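Local atomic coordinates of coat protein (Papaya mosaic virus, PDB entry 4DOX), a protein that forms the capsid of a flexible filamentous plant virus, probably by packing in many copies around the genomic RNA. Residues Ser30-Pro34 with Lys105-Tyr109; Glu62-Phe66 with Val78-Ser83; Ala111-Trp115 with Phe141-Val147; Tyr132-Phe138 with Glu166-Asn171. One frame throughout, in Å; residues are numbered along the deposited sequence.

The four contacts tie loops to the helices of an all-helical coat protein. Along the chain, contact 2 is nested inside the loop closed by contact 1. Contacts 3 and 4 follow, and their segments alternate. Contact 1 uses helix 103-108 and contact 3 the next helix, 111-118; their centres lie 10 Å apart. Arg108 of contact 1 and Asp145 of contact 3 form a salt bridge. Contact 2 lies on helix 56-70, and its Val64 packs on Phe143 and Ile114 of contact 3. Contact 4 uses helix 165-172 and touches contact 3 at Trp115, with centres 13 Å apart. Contact 3 touches the other three; contacts 1 and 2 also meet, at Cys107 and Val64.

Contact 1: residues Ser30-Pro34 with Lys105-Tyr109; sequences SNLLP and KFCRY
Pro34 lays its ring over helix 103-108, with CD 3.3 Å from Lys105 O and 4.0 Å from Tyr109 CB. This is a loop-on-helix contact in the all-helical coat protein fold. The loop before helix 36-48 crosses residues 105-109, and the closest CA atoms, those of Leu33 and Lys105, are 5.0 Å apart. Residues 30-34 form neither helix nor strand. Ser30 starts an ST turn: its OG accepts from Leu32 N at 3.1 Å, and more weakly from Leu33 N at 3.1 Å. Leu32 then has phi/psi near -119/-17, while Leu33 is extended at -119/154. Leu33 is in the m,t rotamer. Its CA-to-CB bond points away, but CD2 reaches back to 3.9 Å from Tyr109 N and 4.0 Å from Arg108 CG. Arg108 (chi1 t, chi2 t, chi3 m) donates from NH1 to Leu32 O at 2.9 Å. Leu32 CD2 covers one face of its guanidinium. The NE of Arg108 is held in a salt bridge by Asp145, so this side chain joins two loops. Lys105 (m,t,t,t) runs along the loop, with CG 3.2 Å from Leu32 O and CE 3.3 Å from Asn31 O. Water 1 donates to Ser30 O at 2.9 Å and Leu33 O at 3.0 Å, and accepts from Lys105 NZ at 3.2 Å.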
loop_
_atom_site.group_PDB
_atom_site.type_symbol
_atom_site.label_atom_id
_atom_site.label_comp_id
_atom_site.label_asym_id
_atom_site.label_seq_id
_atom_site.Cartn_x
_atom_site.Cartn_y
_atom_site.Cartn_z
ATOM N N SER A 30 -3.817 13.060 1.044
ATOM C CA SER A 30 -4.247 11.862 1.771
ATOM C C SER A 30 -3.450 11.652 3.022
ATOM O O SER A 30 -2.236 11.752 2.997
ATOM C CB SER A 30 -4.098 10.611 0.883
ATOM O OG SER A 30 -4.575 9.468 1.580
ATOM N N ASN A 31 -4.116 11.348 4.119
ATOM C CA ASN A 31 -3.394 10.947 5.328
ATOM C C ASN A 31 -3.240 9.429 5.440
ATOM O O ASN A 31 -2.762 8.906 6.448
ATOM C CB ASN A 31 -3.979 11.576 6.604
ATOM C CG ASN A 31 -5.442 11.223 6.869
ATOM O OD1 ASN A 31 -6.002 10.339 6.271
ATOM N ND2 ASN A 31 -6.047 11.922 7.816
ATOM N N LEU A 32 -3.647 8.720 4.394
ATOM C CA LEU A 32 -3.650 7.278 4.423
ATOM C C LEU A 32 -2.712 6.721 3.334
ATOM O O LEU A 32 -2.361 5.566 3.377
ATOM C CB LEU A 32 -5.086 6.740 4.255
ATOM C CG LEU A 32 -6.122 6.859 5.390
ATOM C CD1 LEU A 32 -7.472 6.336 4.934
ATOM C CD2 LEU A 32 -5.711 6.166 6.719
ATOM N N LEU A 33 -2.331 7.530 2.352
ATOM C CA LEU A 33 -1.452 7.086 1.281
ATOM C C LEU A 33 -0.128 7.906 1.245
ATOM O O LEU A 33 -0.056 9.036 1.714
ATOM C CB LEU A 33 -2.191 7.163 -0.056
ATOM C CG LEU A 33 -3.463 6.339 -0.246
ATOM C CD1 LEU A 33 -4.081 6.552 -1.652
ATOM C CD2 LEU A 33 -3.206 4.866 -0.034
ATOM N N PRO A 34 0.944 7.320 0.727
ATOM C CA PRO A 34 2.150 8.146 0.699
ATOM C C PRO A 34 1.894 9.280 -0.274
ATOM O O PRO A 34 1.077 9.126 -1.190
ATOM C CB PRO A 34 3.213 7.214 0.104
ATOM C CG PRO A 34 2.639 5.815 0.245
ATOM C CD PRO A 34 1.152 5.973 0.159
ATOM N N LYS A 105 1.381 2.594 4.829
ATOM C CA LYS A 105 0.816 3.465 3.808
ATOM C C LYS A 105 1.220 2.984 2.452
ATOM O O LYS A 105 0.404 3.037 1.537
ATOM C CB LYS A 105 1.216 4.942 4.004
ATOM C CG LYS A 105 0.355 5.609 5.006
ATOM C CD LYS A 105 0.977 6.877 5.523
ATOM C CE LYS A 105 0.209 7.395 6.753
ATOM N NZ LYS A 105 0.624 8.803 7.008
ATOM N N PHE A 106 2.467 2.536 2.306
ATOM C CA PHE A 106 2.951 2.008 1.046
ATOM C C PHE A 106 2.145 0.763 0.613
ATOM O O PHE A 106 1.761 0.634 -0.544
ATOM C CB PHE A 106 4.418 1.609 1.203
ATOM C CG PHE A 106 5.087 1.143 -0.093
ATOM C CD1 PHE A 106 5.308 -0.215 -0.342
ATOM C CD2 PHE A 106 5.506 2.062 -1.051
ATOM C CE1 PHE A 106 5.919 -0.646 -1.524
ATOM C CE2 PHE A 106 6.148 1.624 -2.254
ATOM C CZ PHE A 106 6.352 0.267 -2.477
ATOM N N CYS A 107 1.910 -0.174 1.536
ATOM C CA CYS A 107 1.122 -1.370 1.195
ATOM C C CYS A 107 -0.301 -0.971 0.818
ATOM O O CYS A 107 -0.859 -1.541 -0.107
ATOM C CB CYS A 107 1.136 -2.401 2.330
ATOM S SG CYS A 107 2.846 -3.035 2.621
ATOM N N ARG A 108 -0.847 0.045 1.499
ATOM C CA ARG A 108 -2.203 0.466 1.304
ATOM C C ARG A 108 -2.366 0.952 -0.118
ATOM O O ARG A 108 -3.424 0.751 -0.714
ATOM C CB ARG A 108 -2.541 1.580 2.266
ATOM C CG ARG A 108 -4.017 1.778 2.402
ATOM C CD ARG A 108 -4.333 2.828 3.386
ATOM N NE ARG A 108 -4.403 2.300 4.740
ATOM C CZ ARG A 108 -3.676 2.740 5.756
ATOM N NH1 ARG A 108 -2.817 3.728 5.561
ATOM N NH2 ARG A 108 -3.803 2.181 6.955
ATOM N N TYR A 109 -1.302 1.565 -0.657
ATOM C CA TYR A 109 -1.298 2.140 -2.002
ATOM C C TYR A 109 -1.446 1.069 -3.094
ATOM O O TYR A 109 -1.828 1.397 -4.257
ATOM C CB TYR A 109 -0.004 2.955 -2.239
ATOM C CG TYR A 109 0.106 3.539 -3.639
ATOM C CD1 TYR A 109 -0.799 4.544 -4.099
ATOM C CD2 TYR A 109 1.110 3.119 -4.505
ATOM C CE1 TYR A 109 -0.700 5.118 -5.403
ATOM C CE2 TYR A 109 1.224 3.675 -5.823
ATOM C CZ TYR A 109 0.307 4.672 -6.259
ATOM O OH TYR A 109 0.420 5.180 -7.536
HETATM O O HOH W 1 -0.014 10.448 4.322
#

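Contact 2: residues Glu62-Phe66 with Val78-Ser83; sequences ELVNF and VTGPSS
The carboxylate of Glu62 holds the far end of the loop 78-83 with two hydrogen bonds. Ser83 N donates to Glu62 OE1 at 2.8 Å, with an N-H...O angle of 151°. Ser83 OG donates to Glu62 OE2 at 2.7 Å. Both oxygens of Glu62 thus have a donor on the same serine. The rotamers that allow this are m,t with chi3 near 40° for Glu62 and p for Ser83. Glu62 OE1 also lies 3.3 Å from Ser82 CA. Ser82 OG turns to its own loop, where it is hydrogen-bonded to Ile84 N and Ile87 O. Residues 62-66 are helical, and Phe66 N donates to Glu62 O at 3.2 Å. The loop runs back along this turn. Glu62 CA is 6.8 Å from Ser82 CA, and Phe66 CA is 7.7 Å from Val78 CA. Gly80, at phi/psi 84/161, carries the chain between these two ends.

The other end is apolar. Phe66 (chi1 t, chi2 91°) has CE2 4.0 Å from Val78 CG2 and CZ 3.7 Å from Thr79 N. Val78 CG1 lies over one ring face, and also 4.0 Å from Leu63 CD1. Leu89 of helix 89-98 touches both Phe66 and Val78. This is a surface contact in which the connection between helices 56-70 and 89-98 folds back on helix 56-70, the earlier of the two, in an all-helical capsid protein.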
loop_
_atom_site.group_PDB
_atom_site.type_symbol
_atom_site.label_atom_id
_atom_site.label_comp_id
_atom_site.label_asym_id
_atom_site.label_seq_id
_atom_site.Cartn_x
_atom_site.Cartn_y
_atom_site.Cartn_z
ATOM N N GLU A 62 6.174 -7.598 -4.272
ATOM C CA GLU A 62 6.726 -8.701 -3.514
ATOM C C GLU A 62 6.735 -8.383 -2.033
ATOM O O GLU A 62 6.462 -9.255 -1.212
ATOM C CB GLU A 62 8.126 -9.023 -3.986
ATOM C CG GLU A 62 8.156 -9.603 -5.380
ATOM C CD GLU A 62 9.566 -9.785 -5.873
ATOM O OE1 GLU A 62 10.436 -10.199 -5.080
ATOM O OE2 GLU A 62 9.797 -9.511 -7.067
ATOM N N LEU A 63 7.021 -7.123 -1.702
ATOM C CA LEU A 63 6.998 -6.679 -0.318
ATOM C C LEU A 63 5.549 -6.599 0.139
ATOM O O LEU A 63 5.214 -7.034 1.265
ATOM C CB LEU A 63 7.708 -5.337 -0.150
ATOM C CG LEU A 63 7.603 -4.598 1.188
ATOM C CD1 LEU A 63 8.240 -5.362 2.308
ATOM C CD2 LEU A 63 8.297 -3.309 1.037
ATOM N N VAL A 64 4.692 -6.086 -0.745
ATOM C CA VAL A 64 3.250 -6.030 -0.458
ATOM C C VAL A 64 2.663 -7.397 -0.131
ATOM O O VAL A 64 1.899 -7.541 0.835
ATOM C CB VAL A 64 2.460 -5.371 -1.603
ATOM C CG1 VAL A 64 1.019 -5.217 -1.201
ATOM C CG2 VAL A 64 3.112 -4.018 -1.964
ATOM N N ASN A 65 3.010 -8.398 -0.932
ATOM C CA ASN A 65 2.591 -9.745 -0.655
ATOM C C ASN A 65 3.030 -10.166 0.730
ATOM O O ASN A 65 2.276 -10.769 1.470
ATOM C CB ASN A 65 3.223 -10.701 -1.661
ATOM C CG ASN A 65 2.563 -12.103 -1.654
ATOM O OD1 ASN A 65 1.335 -12.254 -1.832
ATOM N ND2 ASN A 65 3.385 -13.124 -1.477
ATOM N N PHE A 66 4.271 -9.855 1.090
ATOM C CA PHE A 66 4.815 -10.340 2.349
ATOM C C PHE A 66 3.960 -9.758 3.464
ATOM O O PHE A 66 3.623 -10.465 4.416
ATOM C CB PHE A 66 6.281 -9.925 2.542
ATOM C CG PHE A 66 6.785 -10.222 3.924
ATOM C CD1 PHE A 66 7.394 -11.440 4.212
ATOM C CD2 PHE A 66 6.580 -9.312 4.967
ATOM C CE1 PHE A 66 7.816 -11.725 5.520
ATOM C CE2 PHE A 66 7.004 -9.584 6.255
ATOM C CZ PHE A 66 7.600 -10.793 6.545
ATOM N N VAL A 78 10.423 -7.970 8.584
ATOM C CA VAL A 78 10.452 -8.361 7.194
ATOM C C VAL A 78 11.613 -9.344 6.914
ATOM O O VAL A 78 12.807 -9.019 7.190
ATOM C CB VAL A 78 10.471 -7.106 6.275
ATOM C CG1 VAL A 78 10.405 -7.516 4.835
ATOM C CG2 VAL A 78 9.252 -6.240 6.595
ATOM N N THR A 79 11.273 -10.543 6.405
ATOM C CA THR A 79 12.307 -11.564 6.115
ATOM C C THR A 79 12.275 -12.090 4.668
ATOM O O THR A 79 11.308 -11.866 3.920
ATOM C CB THR A 79 12.161 -12.807 7.018
ATOM O OG1 THR A 79 10.937 -13.488 6.664
ATOM C CG2 THR A 79 12.151 -12.429 8.485
ATOM N N GLY A 80 13.309 -12.834 4.298
ATOM C CA GLY A 80 13.317 -13.471 2.994
ATOM C C GLY A 80 13.802 -12.617 1.821
ATOM O O GLY A 80 13.850 -11.372 1.903
ATOM N N PRO A 81 14.175 -13.294 0.720
ATOM C CA PRO A 81 14.752 -12.660 -0.472
ATOM C C PRO A 81 13.675 -12.025 -1.360
ATOM O O PRO A 81 12.498 -12.358 -1.228
ATOM C CB PRO A 81 15.384 -13.843 -1.217
ATOM C CG PRO A 81 14.444 -15.008 -0.855
ATOM C CD PRO A 81 14.063 -14.765 0.581
ATOM N N SER A 82 14.079 -11.135 -2.265
ATOM C CA SER A 82 13.187 -10.700 -3.323
ATOM C C SER A 82 13.647 -11.373 -4.602
ATOM O O SER A 82 14.638 -12.095 -4.573
ATOM C CB SER A 82 13.237 -9.188 -3.504
ATOM O OG SER A 82 14.301 -8.846 -4.354
ATOM N N SER A 83 12.969 -11.105 -5.723
ATOM C CA SER A 83 13.378 -11.633 -7.007
ATOM C C SER A 83 14.674 -11.023 -7.561
ATOM O O SER A 83 15.180 -11.514 -8.584
ATOM C CB SER A 83 12.247 -11.548 -8.027
ATOM O OG SER A 83 11.987 -10.214 -8.408
#

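Contact 3: residues Ala111-Trp115 with Phe141-Val147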
loop_
_atom_site.group_PDB
_atom_site.type_symbol
_atom_site.label_atom_id
_atom_site.label_comp_id
_atom_site.label_asym_id
_atom_site.label_seq_id
_atom_site.Cartn_x
_atom_site.Cartn_y
_atom_site.Cartn_z
ATOM N N ALA A 111 -2.993 -1.988 -2.188
ATOM C CA ALA A 111 -4.051 -2.888 -1.720
ATOM C C ALA A 111 -4.883 -3.491 -2.887
ATOM O O ALA A 111 -5.059 -4.719 -2.920
ATOM C CB ALA A 111 -4.951 -2.235 -0.665
ATOM N N PRO A 112 -5.357 -2.657 -3.862
ATOM C CA PRO A 112 -6.245 -3.258 -4.900
ATOM C C PRO A 112 -5.564 -4.317 -5.769
ATOM O O PRO A 112 -6.209 -5.262 -6.201
ATOM C CB PRO A 112 -6.695 -2.052 -5.736
ATOM C CG PRO A 112 -6.525 -0.902 -4.822
ATOM C CD PRO A 112 -5.296 -1.192 -4.004
ATOM N N ILE A 113 -4.258 -4.188 -5.979
ATOM C CA ILE A 113 -3.540 -5.142 -6.805
ATOM C C ILE A 113 -3.406 -6.484 -6.050
ATOM O O ILE A 113 -3.595 -7.560 -6.638
ATOM C CB ILE A 113 -2.142 -4.635 -7.124
ATOM C CG1 ILE A 113 -2.137 -3.195 -7.671
ATOM C CG2 ILE A 113 -1.462 -5.567 -8.059
ATOM C CD1 ILE A 113 -3.035 -2.989 -8.872
ATOM N N ILE A 114 -3.072 -6.433 -4.755
ATOM C CA ILE A 114 -2.832 -7.657 -4.030
ATOM C C ILE A 114 -4.183 -8.305 -3.777
ATOM O O ILE A 114 -4.305 -9.543 -3.831
ATOM C CB ILE A 114 -2.016 -7.475 -2.736
ATOM C CG1 ILE A 114 -1.456 -8.827 -2.275
ATOM C CG2 ILE A 114 -2.859 -6.818 -1.631
ATOM C CD1 ILE A 114 -0.464 -9.503 -3.254
ATOM N N TRP A 115 -5.214 -7.480 -3.582
ATOM C CA TRP A 115 -6.584 -7.995 -3.575
ATOM C C TRP A 115 -6.836 -8.875 -4.811
ATOM O O TRP A 115 -7.254 -10.018 -4.680
ATOM C CB TRP A 115 -7.577 -6.856 -3.530
ATOM C CG TRP A 115 -9.008 -7.294 -3.528
ATOM C CD1 TRP A 115 -9.847 -7.371 -4.620
ATOM C CD2 TRP A 115 -9.803 -7.659 -2.392
ATOM N NE1 TRP A 115 -11.099 -7.777 -4.231
ATOM C CE2 TRP A 115 -11.104 -7.969 -2.873
ATOM C CE3 TRP A 115 -9.541 -7.772 -1.010
ATOM C CZ2 TRP A 115 -12.155 -8.376 -2.018
ATOM C CZ3 TRP A 115 -10.582 -8.193 -0.153
ATOM C CH2 TRP A 115 -11.878 -8.476 -0.672
ATOM N N PHE A 141 -6.138 -8.626 6.386
ATOM C CA PHE A 141 -4.868 -7.949 6.288
ATOM C C PHE A 141 -5.022 -6.523 6.720
ATOM O O PHE A 141 -6.125 -5.935 6.611
ATOM C CB PHE A 141 -4.184 -8.088 4.920
ATOM C CG PHE A 141 -4.977 -7.586 3.740
ATOM C CD1 PHE A 141 -4.515 -6.497 2.997
ATOM C CD2 PHE A 141 -6.134 -8.261 3.293
ATOM C CE1 PHE A 141 -5.255 -6.038 1.866
ATOM C CE2 PHE A 141 -6.846 -7.817 2.181
ATOM C CZ PHE A 141 -6.410 -6.716 1.464
ATOM N N ASP A 142 -3.929 -5.964 7.243
ATOM C CA ASP A 142 -4.019 -4.679 7.893
ATOM C C ASP A 142 -4.023 -3.458 6.992
ATOM O O ASP A 142 -3.956 -2.345 7.502
ATOM C CB ASP A 142 -2.983 -4.537 9.008
ATOM C CG ASP A 142 -1.548 -4.470 8.497
ATOM O OD1 ASP A 142 -1.316 -4.248 7.287
ATOM O OD2 ASP A 142 -0.634 -4.621 9.333
ATOM N N PHE A 143 -4.100 -3.631 5.677
ATOM C CA PHE A 143 -4.297 -2.486 4.790
ATOM C C PHE A 143 -5.408 -2.780 3.809
ATOM O O PHE A 143 -5.385 -2.331 2.645
ATOM C CB PHE A 143 -3.010 -2.105 4.057
ATOM C CG PHE A 143 -2.357 -3.245 3.341
ATOM C CD1 PHE A 143 -1.631 -4.214 4.057
ATOM C CD2 PHE A 143 -2.442 -3.348 1.943
ATOM C CE1 PHE A 143 -0.977 -5.281 3.387
ATOM C CE2 PHE A 143 -1.810 -4.417 1.252
ATOM C CZ PHE A 143 -1.075 -5.393 1.975
ATOM N N PHE A 144 -6.369 -3.559 4.279
ATOM C CA PHE A 144 -7.533 -3.869 3.517
ATOM C C PHE A 144 -8.242 -2.576 3.142
ATOM O O PHE A 144 -8.877 -2.517 2.069
ATOM C CB PHE A 144 -8.419 -4.775 4.350
ATOM C CG PHE A 144 -9.863 -4.834 3.906
ATOM C CD1 PHE A 144 -10.269 -5.718 2.884
ATOM C CD2 PHE A 144 -10.832 -4.044 4.532
ATOM C CE1 PHE A 144 -11.603 -5.801 2.488
ATOM C CE2 PHE A 144 -12.175 -4.111 4.140
ATOM C CZ PHE A 144 -12.564 -4.986 3.121
ATOM N N ASP A 145 -8.133 -1.540 3.992
ATOM C CA ASP A 145 -8.859 -0.268 3.767
ATOM C C ASP A 145 -8.389 0.447 2.538
ATOM O O ASP A 145 -8.939 1.493 2.185
ATOM C CB ASP A 145 -8.759 0.726 4.957
ATOM C CG ASP A 145 -7.337 0.847 5.551
ATOM O OD1 ASP A 145 -7.282 1.326 6.715
ATOM O OD2 ASP A 145 -6.304 0.457 4.902
ATOM N N GLY A 146 -7.357 -0.105 1.909
ATOM C CA GLY A 146 -6.796 0.458 0.694
ATOM C C GLY A 146 -7.496 -0.081 -0.535
ATOM O O GLY A 146 -7.406 0.538 -1.613
ATOM N N VAL A 147 -8.196 -1.216 -0.386
ATOM C CA VAL A 147 -8.763 -1.927 -1.555
ATOM C C VAL A 147 -9.749 -1.079 -2.381
ATOM O O VAL A 147 -9.716 -1.072 -3.633
ATOM C CB VAL A 147 -9.417 -3.257 -1.182
ATOM C CG1 VAL A 147 -10.202 -3.822 -2.358
ATOM C CG2 VAL A 147 -8.364 -4.282 -0.726
#
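Ala111 is the small bump that fits into the curl of the loop. Its CB lies 3.3 Å from Phe143 O, 3.3 Å from Gly146 C and 3.4 Å from Val147 N. Gly146 makes the hollow possible: a CB there would clash with that of Ala111. Pro112 lies against the same turn, with CG 3.4 Å from Val147 O, and the CA atoms of Pro112 and Val147 are 4.4 Å apart.

One turn along the helix, Trp115 fills a larger pocket. Val147 CG1 sits over the five-membered ring, 4.0 Å from its centroid, as a CH-pi contact. Phe141 CZ meets the ring edge, 4.1 Å from Trp115 CE3, and Phe144 CE1 is 3.7 Å from CZ3. Trp115 NE1 donates to Arg161 O, in the loop before helix 165-172. Ile114 CG2 sits 3.9 Å from Phe143 CE2, where helix 56-70 also packs. The result is a buried aromatic core, closed by a short 3-10 turn against helix 111-118 of the all-helical coat protein fold.

Contact 4: residues Tyr132-Phe138 with Glu166-Asn171; sequences YKPSAKF and EERIAN
Glu166 extends in a t,t rotamer from helix 165-172 toward residues 133-136. Its OE2 accepts from Ser135 OG at 3.2 Å. Lys133 NZ, at 3.5 Å from Glu166 OE2, adds a salt bridge with a weak hydrogen bond. Lys133 has chi1 m but chi2 and chi3 between wells. Ala136 N donates to Lys133 O at 2.9 Å, folding the loop into a turn, and a 3-10 segment begins at Lys137. The backbones come closest at Ala136 and Glu167, with CA atoms 4.7 Å apart, and Ala136 CB meets Ala170 CB at 3.3 Å. Here the long connection after helix 111-118 packs on the last helix modelled in this all-helical coat protein. Tyr132 (chi1 m, chi2 -117°) brings CE1 to 4.0 Å from Ala170 CB. Glu167 (m,t) is held by Thr164 and Arg161 through OE1. Its OE2 lies near the ring edge of Phe138, whose chi1 is m. Water 2 donates to Glu167 OE2 at 2.6 Å and accepts from Phe138 N at 2.8 Å.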
loop_
_atom_site.group_PDB
_atom_site.type_symbol
_atom_site.label_atom_id
_atom_site.label_comp_id
_atom_site.label_asym_id
_atom_site.label_seq_id
_atom_site.Cartn_x
_atom_site.Cartn_y
_atom_site.Cartn_z
ATOM N N TYR A 132 -10.661 -14.067 12.646
ATOM C CA TYR A 132 -11.622 -14.004 11.524
ATOM C C TYR A 132 -12.417 -15.239 11.251
ATOM O O TYR A 132 -11.906 -16.344 11.353
ATOM C CB TYR A 132 -10.952 -13.544 10.228
ATOM C CG TYR A 132 -10.584 -12.076 10.149
ATOM C CD1 TYR A 132 -11.167 -11.242 9.204
ATOM C CD2 TYR A 132 -9.609 -11.533 10.983
ATOM C CE1 TYR A 132 -10.804 -9.867 9.110
ATOM C CE2 TYR A 132 -9.227 -10.184 10.898
ATOM C CZ TYR A 132 -9.824 -9.354 9.971
ATOM O OH TYR A 132 -9.448 -8.021 9.927
ATOM N N LYS A 133 -13.675 -15.036 10.887
ATOM C CA LYS A 133 -14.539 -16.128 10.455
ATOM C C LYS A 133 -14.069 -16.521 9.090
ATOM O O LYS A 133 -13.543 -15.713 8.386
ATOM C CB LYS A 133 -16.018 -15.709 10.388
ATOM C CG LYS A 133 -16.782 -15.765 11.713
ATOM C CD LYS A 133 -17.848 -14.620 11.843
ATOM C CE LYS A 133 -19.285 -15.016 11.406
ATOM N NZ LYS A 133 -20.107 -13.839 10.954
ATOM N N PRO A 134 -14.272 -17.768 8.703
ATOM C CA PRO A 134 -13.801 -18.219 7.400
ATOM C C PRO A 134 -14.410 -17.415 6.270
ATOM O O PRO A 134 -13.785 -17.266 5.230
ATOM C CB PRO A 134 -14.263 -19.673 7.353
ATOM C CG PRO A 134 -14.329 -20.081 8.755
ATOM C CD PRO A 134 -14.638 -18.891 9.583
ATOM N N SER A 135 -15.624 -16.924 6.449
ATOM C CA SER A 135 -16.256 -16.093 5.443
ATOM C C SER A 135 -15.730 -14.636 5.368
ATOM O O SER A 135 -16.036 -13.941 4.439
ATOM C CB SER A 135 -17.764 -16.139 5.626
ATOM O OG SER A 135 -18.064 -16.489 6.956
ATOM N N ALA A 136 -14.969 -14.165 6.350
ATOM C CA ALA A 136 -14.394 -12.817 6.291
ATOM C C ALA A 136 -12.887 -12.870 6.059
ATOM O O ALA A 136 -12.204 -11.880 6.122
ATOM C CB ALA A 136 -14.725 -12.026 7.541
ATOM N N LYS A 137 -12.405 -14.058 5.753
ATOM C CA LYS A 137 -11.013 -14.416 5.627
ATOM C C LYS A 137 -10.132 -13.471 4.823
ATOM O O LYS A 137 -8.996 -13.200 5.191
ATOM C CB LYS A 137 -11.029 -15.617 4.758
ATOM C CG LYS A 137 -10.721 -16.841 5.349
ATOM C CD LYS A 137 -9.956 -17.563 4.319
ATOM C CE LYS A 137 -10.777 -18.368 3.410
ATOM N NZ LYS A 137 -11.299 -19.469 4.194
ATOM N N PHE A 138 -10.667 -13.040 3.680
ATOM C CA PHE A 138 -9.951 -12.287 2.673
ATOM C C PHE A 138 -9.848 -10.831 3.049
ATOM O O PHE A 138 -9.269 -10.047 2.333
ATOM C CB PHE A 138 -10.577 -12.521 1.300
ATOM C CG PHE A 138 -10.280 -13.868 0.762
ATOM C CD1 PHE A 138 -11.255 -14.869 0.709
ATOM C CD2 PHE A 138 -8.987 -14.173 0.374
ATOM C CE1 PHE A 138 -10.934 -16.139 0.241
ATOM C CE2 PHE A 138 -8.663 -15.430 -0.085
ATOM C CZ PHE A 138 -9.640 -16.415 -0.159
ATOM N N GLU A 166 -19.802 -8.186 4.853
ATOM C CA GLU A 166 -19.217 -8.980 5.928
ATOM C C GLU A 166 -17.699 -8.777 6.030
ATOM O O GLU A 166 -17.160 -8.567 7.115
ATOM C CB GLU A 166 -19.551 -10.468 5.799
ATOM C CG GLU A 166 -19.009 -11.263 6.967
ATOM C CD GLU A 166 -19.100 -12.766 6.797
ATOM O OE1 GLU A 166 -19.490 -13.209 5.695
ATOM O OE2 GLU A 166 -18.783 -13.507 7.768
ATOM N N GLU A 167 -17.011 -8.846 4.897
ATOM C CA GLU A 167 -15.585 -8.515 4.845
ATOM C C GLU A 167 -15.294 -7.100 5.338
ATOM O O GLU A 167 -14.402 -6.932 6.176
ATOM C CB GLU A 167 -14.989 -8.778 3.463
ATOM C CG GLU A 167 -14.831 -10.262 3.174
ATOM C CD GLU A 167 -14.671 -10.576 1.696
ATOM O OE1 GLU A 167 -15.050 -9.744 0.844
ATOM O OE2 GLU A 167 -14.187 -11.671 1.371
ATOM N N ARG A 168 -16.040 -6.094 4.856
ATOM C CA ARG A 168 -15.810 -4.690 5.279
ATOM C C ARG A 168 -15.953 -4.586 6.788
ATOM O O ARG A 168 -15.074 -4.054 7.458
ATOM C CB ARG A 168 -16.729 -3.668 4.566
ATOM C CG ARG A 168 -16.416 -3.488 3.053
ATOM C CD ARG A 168 -17.044 -2.247 2.352
ATOM N NE ARG A 168 -18.338 -2.612 1.795
ATOM C CZ ARG A 168 -18.577 -2.952 0.533
ATOM N NH1 ARG A 168 -17.607 -2.936 -0.381
ATOM N NH2 ARG A 168 -19.815 -3.289 0.184
ATOM N N ILE A 169 -17.042 -5.150 7.313
ATOM C CA ILE A 169 -17.335 -5.104 8.740
ATOM C C ILE A 169 -16.280 -5.841 9.523
ATOM O O ILE A 169 -15.832 -5.347 10.557
ATOM C CB ILE A 169 -18.777 -5.625 9.072
ATOM C CG1 ILE A 169 -19.748 -4.458 9.021
ATOM C CG2 ILE A 169 -18.880 -6.293 10.472
ATOM C CD1 ILE A 169 -21.128 -4.838 8.527
ATOM N N ALA A 170 -15.867 -7.009 9.037
ATOM C CA ALA A 170 -14.957 -7.841 9.816
ATOM C C ALA A 170 -13.639 -7.130 10.040
ATOM O O ALA A 170 -13.004 -7.362 11.066
ATOM C CB ALA A 170 -14.741 -9.212 9.172
ATOM N N ASN A 171 -13.242 -6.259 9.107
ATOM C CA ASN A 171 -11.924 -5.644 9.161
ATOM C C ASN A 171 -11.970 -4.366 9.968
ATOM O O ASN A 171 -11.014 -4.039 10.664
ATOM C CB ASN A 171 -11.366 -5.397 7.747
ATOM C CG ASN A 171 -9.937 -4.752 7.746
ATOM O OD1 ASN A 171 -8.914 -5.442 7.889
ATOM N ND2 ASN A 171 -9.886 -3.435 7.543
HETATM O O HOH W 2 -13.304 -13.539 2.954
#